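Local coordinates for protein putative transcription regulator (Lactobacillus plantarum WCFS1, PDB 3COL) that probably binds DNA through an N-terminal helix-turn-helix domain as a TetR-family transcription regulator, its all-helical remainder forming a dimer with a second copy, at residues Arg64-Ile69 / Thr108-Ile113; Tyr99-Pro104 / His164-Asn169; Lys14-Val19 / Asp59-Arg64; Ala29-Thr34 / Lys52-Leu57; Leu137-Ile142 / Leu150-His155. All blocks are in the same frame, centred on the assembly; numbering follows the deposited sequence. Where two conformers were deposited one is given.

The five contacts follow the chain of a TetR-type regulator from its DNA-binding domain into its all-helical body. Contacts 3 and 4 lie in the N-terminal domain, centres about 10 Å apart, and share a core in which Ile15 and Val19 touch Leu57. Contact 1 uses the same helix 54-67 further on, about 10 Å from contact 3 between centres, and has Arg64 in common with it. Contact 2 follows about 12 Å from contact 1 between centres, joined to it by a probable hydrogen bond between Thr108 and His164. Contact 5 lies on the far side of the chain's centre, about 34 Å from contact 4 between centres; like contact 2 it uses helix 152-171 and touches the second subunit.

Contact 1 (Arg64-Ile69 / Thr108-Ile113); sequences RETNRI and TIIQQI
Ile110 lays its CG1 and CD1 over the aliphatic base of Glu65, with Glu65 CB 3.6 Å from Ile110 CG1. Thr66 adds its methyl, CG2 standing 3.9 Å from Ile110 CD1, while its hydroxyl bonds back to Tyr62 O in the preceding turn. Ile69 and Ile110 meet tip to tip through their CD1 atoms. On the other flank Ile109 CG2 reaches Glu65 CG at 3.8 Å, the two side chains crossing at about a right angle. Glu65 bends at chi2 (-47°), and its carboxylate enters a salt-bridge network. Arg68 grips it end-on, NH1 2.8 Å from Glu65 OE1 and NH2 on OE2; Arg64 NE also bonds OE2, at 3.0 Å. Ser106 is a further partner of OE1. An alanine in place of Glu65 would probably leave Arg64 and Arg68 facing each other without the shared carboxylate and take the CG contact away from Ile109. The contact joins the C-terminal part of helix 54-67, which leads out of the DNA-binding domain, to helix 106-117 of the body. Its chemistry is divided: carbon alone crosses between the segments, while the buried acid is met by two arginines of its own segment and by Ser106.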
# COMPACT_ATOMS: atom_id res chain seq x y z
N ARG A 64 -16.09 0.36 10.18
CA ARG A 64 -16.07 1.78 10.52
C ARG A 64 -15.22 2.61 9.56
O ARG A 64 -15.70 3.62 9.01
CB ARG A 64 -15.55 2.01 11.94
CG ARG A 64 -15.75 3.45 12.45
CD ARG A 64 -15.15 3.67 13.81
NE ARG A 64 -13.69 3.69 13.79
CZ ARG A 64 -12.94 4.05 14.84
NH1 ARG A 64 -13.54 4.42 15.98
NH2 ARG A 64 -11.61 4.04 14.75
N GLU A 65 -13.96 2.21 9.38
CA GLU A 65 -13.07 2.93 8.46
C GLU A 65 -13.60 2.94 7.02
O GLU A 65 -13.73 4.01 6.42
CB GLU A 65 -11.62 2.40 8.50
CG GLU A 65 -10.93 2.58 9.88
CD GLU A 65 -11.13 3.97 10.46
OE1 GLU A 65 -10.74 4.96 9.79
OE2 GLU A 65 -11.69 4.07 11.57
N THR A 66 -13.93 1.77 6.47
CA THR A 66 -14.41 1.69 5.08
C THR A 66 -15.70 2.44 4.85
O THR A 66 -15.86 3.11 3.84
CB THR A 66 -14.53 0.25 4.56
OG1 THR A 66 -15.40 -0.50 5.40
CG2 THR A 66 -13.18 -0.39 4.54
N ASN A 67 -16.61 2.35 5.81
CA ASN A 67 -17.88 3.08 5.71
C ASN A 67 -17.77 4.60 5.81
O ASN A 67 -18.65 5.33 5.39
CB ASN A 67 -18.89 2.51 6.70
CG ASN A 67 -19.59 1.29 6.15
OD1 ASN A 67 -19.15 0.15 6.33
ND2 ASN A 67 -20.67 1.53 5.41
N ARG A 68 -16.65 5.09 6.34
CA ARG A 68 -16.46 6.53 6.40
C ARG A 68 -16.04 7.15 5.05
O ARG A 68 -16.09 8.36 4.87
CB ARG A 68 -15.49 6.92 7.54
CG ARG A 68 -16.16 7.67 8.69
CD ARG A 68 -15.14 8.46 9.54
NE ARG A 68 -14.77 7.80 10.81
CZ ARG A 68 -13.68 7.06 10.98
NH1 ARG A 68 -12.85 6.85 9.96
NH2 ARG A 68 -13.41 6.54 12.18
N ILE A 69 -15.62 6.33 4.10
CA ILE A 69 -15.10 6.88 2.86
C ILE A 69 -16.18 7.62 2.01
O ILE A 69 -16.00 8.81 1.67
CB ILE A 69 -14.34 5.84 2.04
CG1 ILE A 69 -13.27 5.18 2.91
CG2 ILE A 69 -13.74 6.50 0.75
CD1 ILE A 69 -12.53 4.06 2.24
N THR A 108 -4.35 3.60 6.30
CA THR A 108 -3.33 2.77 6.93
C THR A 108 -3.98 1.62 7.70
O THR A 108 -3.55 0.45 7.57
CB THR A 108 -2.43 3.59 7.89
OG1 THR A 108 -1.72 4.59 7.13
CG2 THR A 108 -1.40 2.69 8.63
N ILE A 109 -5.03 1.93 8.46
CA ILE A 109 -5.72 0.93 9.28
C ILE A 109 -6.34 -0.15 8.39
O ILE A 109 -6.15 -1.34 8.65
CB ILE A 109 -6.80 1.58 10.17
CG1 ILE A 109 -6.16 2.39 11.33
CG2 ILE A 109 -7.81 0.53 10.72
CD1 ILE A 109 -7.08 3.46 11.88
N ILE A 110 -7.09 0.29 7.37
CA ILE A 110 -7.74 -0.58 6.38
C ILE A 110 -6.71 -1.50 5.73
O ILE A 110 -6.89 -2.70 5.66
CB ILE A 110 -8.47 0.25 5.28
CG1 ILE A 110 -9.70 0.98 5.86
CG2 ILE A 110 -8.90 -0.64 4.03
CD1 ILE A 110 -10.24 2.08 4.96
N GLN A 111 -5.62 -0.90 5.25
CA GLN A 111 -4.59 -1.63 4.55
C GLN A 111 -4.01 -2.72 5.44
O GLN A 111 -3.81 -3.87 5.00
CB GLN A 111 -3.50 -0.66 4.08
CG GLN A 111 -2.22 -1.35 3.63
CD GLN A 111 -1.45 -0.51 2.66
OE1 GLN A 111 -0.73 0.43 3.05
NE2 GLN A 111 -1.59 -0.82 1.37
N GLN A 112 -3.75 -2.37 6.70
CA GLN A 112 -3.21 -3.34 7.66
C GLN A 112 -4.16 -4.51 7.91
O GLN A 112 -3.72 -5.66 7.95
CB GLN A 112 -2.90 -2.67 9.00
CG GLN A 112 -1.46 -2.21 9.15
CD GLN A 112 -1.26 -1.36 10.39
OE1 GLN A 112 -1.93 -0.35 10.58
NE2 GLN A 112 -0.31 -1.76 11.23
N ILE A 113 -5.44 -4.21 8.10
CA ILE A 113 -6.45 -5.25 8.32
C ILE A 113 -6.55 -6.14 7.07
O ILE A 113 -6.52 -7.36 7.17
CB ILE A 113 -7.83 -4.68 8.70
CG1 ILE A 113 -7.72 -3.91 10.02
CG2 ILE A 113 -8.85 -5.82 8.83
CD1 ILE A 113 -8.99 -3.21 10.46

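Contact 2 (Tyr99-Pro104 / His164-Asn169); sequences YSLANP and HTHTTN
His166 comes up beside Leu101, whose CD2 lies 4.4 Å from His166 CD2 and approaches the ring obliquely. The ND1 of this histidine is held by Tyr175 OH, and the Tyr175 ring meets its ring with the planes about 25° apart. Thr167, next in the chain, is the centre of the contact. Its OG1 and Ser100 OG share a hydrogen bond of 2.7 Å; OG1 is also bonded to Ile163 O one turn earlier. Ser100 OG stands anti to the backbone N (chi1 -176°), which carries it across to the threonine. The other branch, Thr167 CG2, is likewise anti to its own backbone N and lies 3.6 Å from Pro104 CA and 3.6 Å from Ser100 O. Leu101 CD2 closes on Thr167 OG1 at 4.0 Å. An alanine at Thr167 would probably leave the buried Ser100 hydroxyl without this mate and open a gap beside Pro104. Within the first segment, the helix end is tied off by Asn103, whose ND2 donates almost straight (173°) to Tyr99 O, 2.8 Å away. The contact thus sets the C-terminal end of helix 85-102 on helix 152-171. Helix 106-117 lies against both, with Leu107 on Ser100 and His164 and with Thr108 bonded to His164 NE2, and Leu154 of the second subunit packs on His166 and Asn169.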
# COMPACT_ATOMS: atom_id res chain seq x y z
N TYR A 99 -11.41 12.55 1.96
CA TYR A 99 -11.59 11.61 3.08
C TYR A 99 -10.27 11.25 3.75
O TYR A 99 -10.14 11.32 4.96
CB TYR A 99 -12.32 10.32 2.69
CG TYR A 99 -12.30 9.37 3.87
CD1 TYR A 99 -13.10 9.61 5.00
CD2 TYR A 99 -11.41 8.29 3.90
CE1 TYR A 99 -13.04 8.78 6.08
CE2 TYR A 99 -11.35 7.46 5.00
CZ TYR A 99 -12.17 7.71 6.08
OH TYR A 99 -12.12 6.89 7.19
N SER A 100 -9.30 10.84 2.93
CA SER A 100 -8.02 10.42 3.45
C SER A 100 -7.26 11.55 4.17
O SER A 100 -6.69 11.32 5.23
CB SER A 100 -7.17 9.79 2.33
OG SER A 100 -5.93 9.29 2.85
N LEU A 101 -7.20 12.75 3.60
CA LEU A 101 -6.47 13.83 4.25
C LEU A 101 -7.10 14.25 5.57
O LEU A 101 -6.39 14.74 6.46
CB LEU A 101 -6.37 15.06 3.33
CG LEU A 101 -5.60 14.87 2.04
CD1 LEU A 101 -5.68 16.10 1.16
CD2 LEU A 101 -4.15 14.62 2.39
N ALA A 102 -8.41 14.06 5.67
CA ALA A 102 -9.19 14.47 6.85
C ALA A 102 -9.13 13.39 7.93
O ALA A 102 -9.37 13.70 9.10
CB ALA A 102 -10.63 14.75 6.47
N ASN A 103 -8.83 12.15 7.51
CA ASN A 103 -8.63 10.94 8.33
C ASN A 103 -7.31 10.23 8.00
O ASN A 103 -7.29 9.15 7.43
CB ASN A 103 -9.78 9.95 8.11
CG ASN A 103 -11.14 10.61 8.32
OD1 ASN A 103 -11.71 10.57 9.42
ND2 ASN A 103 -11.65 11.25 7.27
N PRO A 104 -6.19 10.84 8.41
CA PRO A 104 -4.83 10.46 7.98
C PRO A 104 -4.35 9.06 8.34
O PRO A 104 -3.34 8.63 7.79
CB PRO A 104 -3.93 11.50 8.63
CG PRO A 104 -4.86 12.62 9.11
CD PRO A 104 -6.20 11.98 9.34
N HIS A 164 -2.91 7.25 -0.41
CA HIS A 164 -2.37 6.86 0.87
C HIS A 164 -0.94 7.41 1.08
O HIS A 164 -0.67 7.98 2.11
CB HIS A 164 -2.41 5.34 1.04
CG HIS A 164 -2.05 4.90 2.41
ND1 HIS A 164 -1.48 3.68 2.67
CD2 HIS A 164 -2.16 5.52 3.61
CE1 HIS A 164 -1.25 3.57 3.97
NE2 HIS A 164 -1.65 4.67 4.55
N THR A 165 -0.06 7.25 0.09
CA THR A 165 1.32 7.75 0.13
C THR A 165 1.35 9.27 0.36
O THR A 165 2.10 9.77 1.19
CB THR A 165 2.11 7.38 -1.14
OG1 THR A 165 2.09 5.96 -1.34
CG2 THR A 165 3.57 7.82 -1.04
N HIS A 166 0.52 9.98 -0.38
CA HIS A 166 0.42 11.43 -0.27
C HIS A 166 -0.00 11.81 1.16
O HIS A 166 0.55 12.72 1.76
CB HIS A 166 -0.59 11.92 -1.34
CG HIS A 166 -0.79 13.41 -1.37
ND1 HIS A 166 0.25 14.32 -1.46
CD2 HIS A 166 -1.93 14.15 -1.37
CE1 HIS A 166 -0.24 15.55 -1.49
NE2 HIS A 166 -1.56 15.48 -1.43
N THR A 167 -0.97 11.07 1.72
CA THR A 167 -1.45 11.32 3.09
C THR A 167 -0.38 11.11 4.15
O THR A 167 -0.19 11.95 5.01
CB THR A 167 -2.65 10.43 3.41
OG1 THR A 167 -3.67 10.69 2.42
CG2 THR A 167 -3.18 10.72 4.84
N THR A 168 0.34 9.99 4.08
CA THR A 168 1.39 9.71 5.05
C THR A 168 2.58 10.65 4.83
O THR A 168 3.24 11.03 5.80
CB THR A 168 1.81 8.20 5.03
OG1 THR A 168 2.33 7.89 3.75
CG2 THR A 168 0.63 7.27 5.25
N ASN A 169 2.85 11.05 3.59
CA ASN A 169 3.89 12.07 3.35
C ASN A 169 3.59 13.34 4.14
O ASN A 169 4.49 13.97 4.74
CB ASN A 169 4.01 12.44 1.86
CG ASN A 169 4.80 11.43 1.02
OD1 ASN A 169 5.53 10.60 1.53
ND2 ASN A 169 4.63 11.52 -0.32

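Contact 3 (Lys14-Val19 / Asp59-Arg64); sequences KIQDAV and DSVYAR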
# COMPACT_ATOMS: atom_id res chain seq x y z
N LYS A 14 -15.26 4.22 22.18
CA LYS A 14 -14.04 4.07 22.98
C LYS A 14 -13.33 2.75 22.69
O LYS A 14 -12.10 2.70 22.58
CB LYS A 14 -14.34 4.15 24.48
CG LYS A 14 -14.67 5.57 24.96
CD LYS A 14 -13.42 6.46 24.88
CE LYS A 14 -13.74 7.96 24.82
NZ LYS A 14 -12.50 8.76 25.00
N ILE A 15 -14.12 1.69 22.57
CA ILE A 15 -13.55 0.38 22.20
C ILE A 15 -12.96 0.32 20.80
O ILE A 15 -11.84 -0.17 20.61
CB ILE A 15 -14.55 -0.75 22.44
CG1 ILE A 15 -14.77 -0.94 23.97
CG2 ILE A 15 -14.02 -2.02 21.85
CD1 ILE A 15 -16.05 -1.66 24.32
N GLN A 16 -13.70 0.81 19.80
CA GLN A 16 -13.19 0.89 18.45
C GLN A 16 -11.92 1.76 18.34
O GLN A 16 -10.97 1.40 17.65
CB GLN A 16 -14.27 1.44 17.54
CG GLN A 16 -15.47 0.53 17.37
CD GLN A 16 -16.57 1.22 16.56
OE1 GLN A 16 -16.96 2.34 16.85
NE2 GLN A 16 -17.04 0.55 15.53
N ASP A 17 -11.90 2.89 19.03
CA ASP A 17 -10.71 3.75 19.05
C ASP A 17 -9.51 2.99 19.62
O ASP A 17 -8.41 3.09 19.09
CB ASP A 17 -10.95 5.01 19.86
CG ASP A 17 -11.82 6.00 19.12
OD1 ASP A 17 -12.12 5.78 17.92
OD2 ASP A 17 -12.18 7.02 19.75
N ALA A 18 -9.74 2.25 20.70
CA ALA A 18 -8.68 1.41 21.30
C ALA A 18 -8.12 0.32 20.33
O ALA A 18 -6.92 0.16 20.20
CB ALA A 18 -9.19 0.76 22.55
N VAL A 19 -9.02 -0.42 19.66
CA VAL A 19 -8.63 -1.40 18.62
C VAL A 19 -7.79 -0.72 17.54
O VAL A 19 -6.78 -1.26 17.11
CB VAL A 19 -9.88 -2.09 17.97
CG1 VAL A 19 -9.50 -3.03 16.79
CG2 VAL A 19 -10.67 -2.88 19.04
N ASP A 59 -13.14 -6.61 12.85
CA ASP A 59 -14.12 -6.46 11.80
C ASP A 59 -14.89 -5.15 11.99
O ASP A 59 -15.24 -4.51 11.01
CB ASP A 59 -15.12 -7.62 11.78
CG ASP A 59 -14.51 -8.93 11.28
OD1 ASP A 59 -13.33 -8.92 10.84
OD2 ASP A 59 -15.20 -9.98 11.35
N SER A 60 -15.15 -4.79 13.25
CA SER A 60 -15.89 -3.56 13.59
C SER A 60 -15.12 -2.31 13.16
O SER A 60 -15.68 -1.40 12.53
CB SER A 60 -16.22 -3.52 15.08
OG SER A 60 -16.88 -2.30 15.41
N VAL A 61 -13.83 -2.28 13.46
CA VAL A 61 -12.97 -1.19 13.01
C VAL A 61 -12.81 -1.18 11.48
O VAL A 61 -12.81 -0.10 10.86
CB VAL A 61 -11.60 -1.20 13.73
CG1 VAL A 61 -10.67 -0.15 13.12
CG2 VAL A 61 -11.81 -0.98 15.26
N TYR A 62 -12.66 -2.35 10.88
CA TYR A 62 -12.65 -2.42 9.40
C TYR A 62 -13.89 -1.73 8.79
O TYR A 62 -13.74 -0.84 7.93
CB TYR A 62 -12.50 -3.85 8.88
CG TYR A 62 -12.25 -3.90 7.36
CD1 TYR A 62 -11.03 -3.52 6.82
CD2 TYR A 62 -13.26 -4.31 6.47
CE1 TYR A 62 -10.81 -3.54 5.46
CE2 TYR A 62 -13.05 -4.33 5.11
CZ TYR A 62 -11.82 -3.95 4.61
OH TYR A 62 -11.60 -3.97 3.25
N ALA A 63 -15.09 -2.11 9.25
CA ALA A 63 -16.32 -1.58 8.69
C ALA A 63 -16.49 -0.08 8.98
O ALA A 63 -16.97 0.65 8.14
CB ALA A 63 -17.54 -2.38 9.18
N ARG A 64 -16.09 0.36 10.18
CA ARG A 64 -16.07 1.78 10.52
C ARG A 64 -15.22 2.61 9.56
O ARG A 64 -15.70 3.62 9.01
CB ARG A 64 -15.55 2.01 11.94
CG ARG A 64 -15.75 3.45 12.45
CD ARG A 64 -15.15 3.67 13.81
NE ARG A 64 -13.69 3.69 13.79
CZ ARG A 64 -12.94 4.05 14.84
NH1 ARG A 64 -13.54 4.42 15.98
NH2 ARG A 64 -11.61 4.04 14.75
O HOH W 1 -9.74 5.84 16.14
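Segments 14-19 and 59-64 cross almost perpendicularly, at -94°, with their axes 9.5 Å apart and Gln16 facing Val61. They belong to the first helix and the closing helix of the TetR-type DNA-binding domain, which frame its helix-turn-helix. Gln16 reaches out toward the second helix, extended beyond CG (chi2 174°), and crosses Arg64 at a slant; its NE2 donates to Ser60 OG at 2.9 Å, the hydroxyl lying somewhat out of the amide plane. Arg64 comes back across this glutamine: its guanidinium takes Gln16 CB over one face, with CB 3.4 Å from NH1. The chain of Arg64 bends at chi3 (71°), which turns NE off the line of the carbons; NH1, further on, meets Asp17 at the guanidinium edge. Deeper in, Val19 CG1 and Val61 CG2 are pressed to 3.4 Å, tighter than an ordinary van der Waals contact, and the two valines slide past each other in opposite directions. Val61 CG2 also lies against Gln16 O. Around this core, Val36 of helix 33-40 touches Val19, and Ile109 of helix 106-117 touches Val61. The polar side is closed by a salt bridge: Arg64 NH1 reaches Asp17 OD1 at 2.8 Å, close to its own guanidinium plane, and one water, donating to that same OD1 and accepting from Arg64 NH2 at 2.9 Å, adds a second path between the two charges.

Contact 4 (Ala29-Thr34 / Lys52-Leu57); sequences AGVSTT and KNKQAL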
# COMPACT_ATOMS: atom_id res chain seq x y z
N ALA A 29 -2.77 -8.47 14.48
CA ALA A 29 -2.37 -9.57 15.36
C ALA A 29 -2.19 -9.14 16.83
O ALA A 29 -2.35 -9.95 17.74
CB ALA A 29 -1.10 -10.24 14.83
N GLY A 30 -1.91 -7.86 17.06
CA GLY A 30 -1.75 -7.35 18.42
C GLY A 30 -3.06 -7.15 19.18
O GLY A 30 -3.05 -6.97 20.38
N VAL A 31 -4.20 -7.16 18.48
CA VAL A 31 -5.49 -6.94 19.13
C VAL A 31 -5.90 -8.13 20.04
O VAL A 31 -5.81 -9.29 19.62
CB VAL A 31 -6.60 -6.63 18.09
CG1 VAL A 31 -7.99 -6.53 18.73
CG2 VAL A 31 -6.28 -5.32 17.31
N SER A 32 -6.32 -7.84 21.28
CA SER A 32 -6.95 -8.83 22.15
C SER A 32 -7.99 -8.12 22.99
O SER A 32 -7.90 -6.91 23.20
CB SER A 32 -5.90 -9.52 23.03
OG SER A 32 -5.53 -8.71 24.14
N THR A 33 -9.01 -8.83 23.43
CA THR A 33 -10.02 -8.25 24.32
C THR A 33 -9.37 -7.69 25.60
O THR A 33 -9.72 -6.59 26.07
CB THR A 33 -11.11 -9.29 24.66
OG1 THR A 33 -11.71 -9.73 23.42
CG2 THR A 33 -12.20 -8.71 25.59
N THR A 34 -8.39 -8.41 26.14
CA THR A 34 -7.70 -7.98 27.36
C THR A 34 -7.00 -6.63 27.16
O THR A 34 -7.19 -5.69 27.96
CB THR A 34 -6.67 -9.02 27.84
OG1 THR A 34 -7.37 -10.19 28.28
CG2 THR A 34 -5.87 -8.48 28.98
N LYS A 52 -17.84 -10.19 20.55
CA LYS A 52 -17.71 -11.54 21.10
C LYS A 52 -16.28 -12.07 21.17
O LYS A 52 -15.98 -12.98 21.95
CB LYS A 52 -18.65 -12.54 20.42
CG LYS A 52 -18.40 -12.81 18.94
CD LYS A 52 -19.19 -14.11 18.51
CE LYS A 52 -20.71 -13.85 18.36
NZ LYS A 52 -21.58 -15.04 18.64
N ASN A 53 -15.39 -11.49 20.37
CA ASN A 53 -13.98 -11.95 20.32
C ASN A 53 -13.09 -10.99 19.55
O ASN A 53 -13.58 -9.99 19.04
CB ASN A 53 -13.89 -13.39 19.75
CG ASN A 53 -14.50 -13.54 18.34
OD1 ASN A 53 -14.61 -12.58 17.58
ND2 ASN A 53 -14.89 -14.77 17.99
N LYS A 54 -11.80 -11.31 19.46
CA LYS A 54 -10.80 -10.48 18.80
C LYS A 54 -11.21 -10.19 17.34
O LYS A 54 -11.16 -9.05 16.92
CB LYS A 54 -9.42 -11.16 18.88
CG LYS A 54 -8.41 -10.76 17.82
CD LYS A 54 -7.16 -11.66 17.85
CE LYS A 54 -6.03 -11.12 16.91
NZ LYS A 54 -4.77 -12.03 17.00
N GLN A 55 -11.63 -11.21 16.59
CA GLN A 55 -12.09 -11.00 15.20
C GLN A 55 -13.24 -9.99 15.08
O GLN A 55 -13.21 -9.16 14.21
CB GLN A 55 -12.51 -12.32 14.51
CG GLN A 55 -12.61 -12.20 12.98
CD GLN A 55 -11.27 -11.78 12.34
OE1 GLN A 55 -10.22 -12.39 12.61
NE2 GLN A 55 -11.29 -10.72 11.52
N ALA A 56 -14.24 -10.09 15.95
CA ALA A 56 -15.33 -9.11 15.99
C ALA A 56 -14.81 -7.68 16.24
O ALA A 56 -15.32 -6.72 15.65
CB ALA A 56 -16.40 -9.52 17.03
N LEU A 57 -13.81 -7.53 17.10
CA LEU A 57 -13.20 -6.20 17.37
C LEU A 57 -12.57 -5.60 16.08
O LEU A 57 -12.81 -4.45 15.75
CB LEU A 57 -12.13 -6.28 18.46
CG LEU A 57 -12.58 -6.60 19.88
CD1 LEU A 57 -11.41 -7.01 20.78
CD2 LEU A 57 -13.35 -5.41 20.49
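This is a contact between a connecting turn and a helix start, within the TetR-type DNA-binding domain: Ala29-Thr34 enters helix 33-40, and Lys52-Leu57 opens helix 54-67. Its apolar pair is Val31 and Leu57, with Val31 CG1 4.0 Å from Leu57 CD1 and the two side chains crossing at a slant. The hydroxyl of Thr33 lies against the same leucine methyl, OG1 3.8 Å from Leu57 CD1, there at about a right angle. The rest is carried by Lys54. Its CG is anti to the backbone N (chi1 157°), and beyond CG the chain is fully extended, running past the backbone of the turn. Its CD and CE each pass 3.3 Å from Val31 O, and its NZ ends 3.3 Å from Ala29 O. That last pair is a long hydrogen bond, with the ammonium well to one side of the carbonyl and tilted from its plane. Both helices have capped starts. Asn53 OD1 accepts from Ala56 N at 3.0 Å, nearly along the C=O axis, and Ser32 OG caps Lys35 N at the beginning of helix 33-40. The buried side is shared with the rest of the domain: Ile15 and Val19 of helix 11-26 rest on Leu57, Ile22 and Ile23 of that helix touch Val31, and Val47 of helix 44-48 packs on Thr33 and Leu57. Beyond Ala29 stands Glu26 of the second subunit.

Contact 5 (Leu137-Ile142 / Leu150-His155); sequences LLTAAI and LPVSLH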
# COMPACT_ATOMS: atom_id res chain seq x y z
N LEU A 137 -19.03 0.95 -11.54
CA LEU A 137 -18.62 2.17 -12.24
C LEU A 137 -17.35 1.90 -13.06
O LEU A 137 -17.25 2.31 -14.20
CB LEU A 137 -18.37 3.31 -11.24
CG LEU A 137 -17.73 4.64 -11.69
CD1 LEU A 137 -18.50 5.23 -12.89
CD2 LEU A 137 -17.69 5.63 -10.47
N LEU A 138 -16.39 1.21 -12.43
CA LEU A 138 -15.11 0.96 -13.08
C LEU A 138 -15.27 -0.00 -14.25
O LEU A 138 -14.77 0.25 -15.34
CB LEU A 138 -14.03 0.52 -12.06
CG LEU A 138 -13.71 1.61 -11.03
CD1 LEU A 138 -12.64 1.17 -10.09
CD2 LEU A 138 -13.24 2.87 -11.70
N THR A 139 -16.02 -1.08 -14.06
CA THR A 139 -16.27 -2.01 -15.18
C THR A 139 -16.99 -1.35 -16.36
O THR A 139 -16.65 -1.59 -17.55
CB THR A 139 -16.98 -3.34 -14.73
OG1 THR A 139 -18.30 -3.06 -14.25
CG2 THR A 139 -16.22 -3.98 -13.62
N ALA A 140 -17.97 -0.51 -16.05
CA ALA A 140 -18.67 0.26 -17.09
C ALA A 140 -17.70 1.17 -17.85
O ALA A 140 -17.74 1.24 -19.07
CB ALA A 140 -19.82 1.06 -16.49
N ALA A 141 -16.78 1.81 -17.11
CA ALA A 141 -15.75 2.65 -17.72
C ALA A 141 -14.78 1.81 -18.57
O ALA A 141 -14.31 2.27 -19.63
CB ALA A 141 -14.99 3.45 -16.61
N ILE A 142 -14.46 0.61 -18.11
CA ILE A 142 -13.64 -0.30 -18.88
C ILE A 142 -14.37 -0.70 -20.17
O ILE A 142 -13.82 -0.59 -21.25
CB ILE A 142 -13.20 -1.54 -18.05
CG1 ILE A 142 -12.17 -1.13 -17.01
CG2 ILE A 142 -12.60 -2.62 -18.93
CD1 ILE A 142 -12.05 -2.11 -15.85
N LEU A 150 -7.71 -3.12 -17.81
CA LEU A 150 -6.92 -3.74 -16.78
C LEU A 150 -7.86 -4.07 -15.64
O LEU A 150 -8.96 -3.51 -15.55
CB LEU A 150 -5.82 -2.77 -16.29
CG LEU A 150 -4.63 -2.51 -17.24
CD1 LEU A 150 -3.76 -1.38 -16.71
CD2 LEU A 150 -3.81 -3.79 -17.46
N PRO A 151 -7.41 -4.95 -14.73
CA PRO A 151 -8.27 -5.37 -13.64
C PRO A 151 -8.73 -4.21 -12.79
O PRO A 151 -7.99 -3.22 -12.56
CB PRO A 151 -7.42 -6.34 -12.82
CG PRO A 151 -6.30 -6.75 -13.72
CD PRO A 151 -6.08 -5.61 -14.67
N VAL A 152 -9.96 -4.34 -12.31
CA VAL A 152 -10.52 -3.35 -11.41
C VAL A 152 -9.59 -3.12 -10.23
O VAL A 152 -9.48 -2.02 -9.75
CB VAL A 152 -11.90 -3.78 -10.95
CG1 VAL A 152 -12.38 -2.86 -9.83
CG2 VAL A 152 -12.84 -3.75 -12.14
N SER A 153 -8.90 -4.16 -9.76
CA SER A 153 -8.04 -4.05 -8.57
C SER A 153 -6.84 -3.15 -8.85
O SER A 153 -6.30 -2.52 -7.92
CB SER A 153 -7.56 -5.45 -8.09
OG SER A 153 -6.87 -6.12 -9.14
N LEU A 154 -6.40 -3.10 -10.12
CA LEU A 154 -5.28 -2.22 -10.49
C LEU A 154 -5.66 -0.74 -10.52
O LEU A 154 -4.88 0.12 -10.09
CB LEU A 154 -4.66 -2.61 -11.84
CG LEU A 154 -3.83 -3.89 -12.02
CD1 LEU A 154 -2.65 -3.70 -13.02
CD2 LEU A 154 -3.34 -4.40 -10.79
N HIS A 155 -6.84 -0.45 -11.05
CA HIS A 155 -7.45 0.87 -10.99
C HIS A 155 -7.71 1.35 -9.56
O HIS A 155 -7.32 2.48 -9.20
CB HIS A 155 -8.75 0.87 -11.79
CG HIS A 155 -8.53 0.87 -13.28
ND1 HIS A 155 -8.83 -0.21 -14.09
CD2 HIS A 155 -8.02 1.81 -14.09
CE1 HIS A 155 -8.52 0.08 -15.35
NE2 HIS A 155 -8.03 1.31 -15.36
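Leu138, the first residue of segment 137-142 to touch the other, sends CD1 to Val152 CG1 at 4.0 Å and past His155 CB at 4.3 Å. Its CG is anti to the carbonyl carbon (chi1 -64°), and the side chain crosses that of Val152 at a slant. Thr139 follows with its methyl: CG2 sits 3.7 Å from Val152 CG2, while its hydroxyl turns back to bond Asn136 O within its own helix. Val152 is therefore straddled, one methyl on Leu138 and the other on Thr139. One turn on, Ile142 sends CD1 in among three residues. It comes within 3.4 Å of Leu150 O, then 4.1 Å from Val152 CG2 and 4.1 Å from His155 ND1, meeting the imidazole obliquely. No hydrogen bond crosses between the segments; the joint is made by methyl groups packed on one another, on an imidazole and on the Leu150 carbonyl. The imidazole NE2 has a weak hydrogen bond to Met193 O. Pro151 is the N-cap residue of the second helix, and its carbonyl accepts from Leu154 N at 2.9 Å. The contact folds helix 133-143 back on the start of helix 152-171 across a short connection, in which Ile147 touches both Ile142 and His155. Behind it, Ile89 of helix 85-102 backs Leu137 and Ala141, while residues of the second subunit meet the other segment: Tyr180 at Leu150, Tyr175 at Pro151 and Met188 at His155.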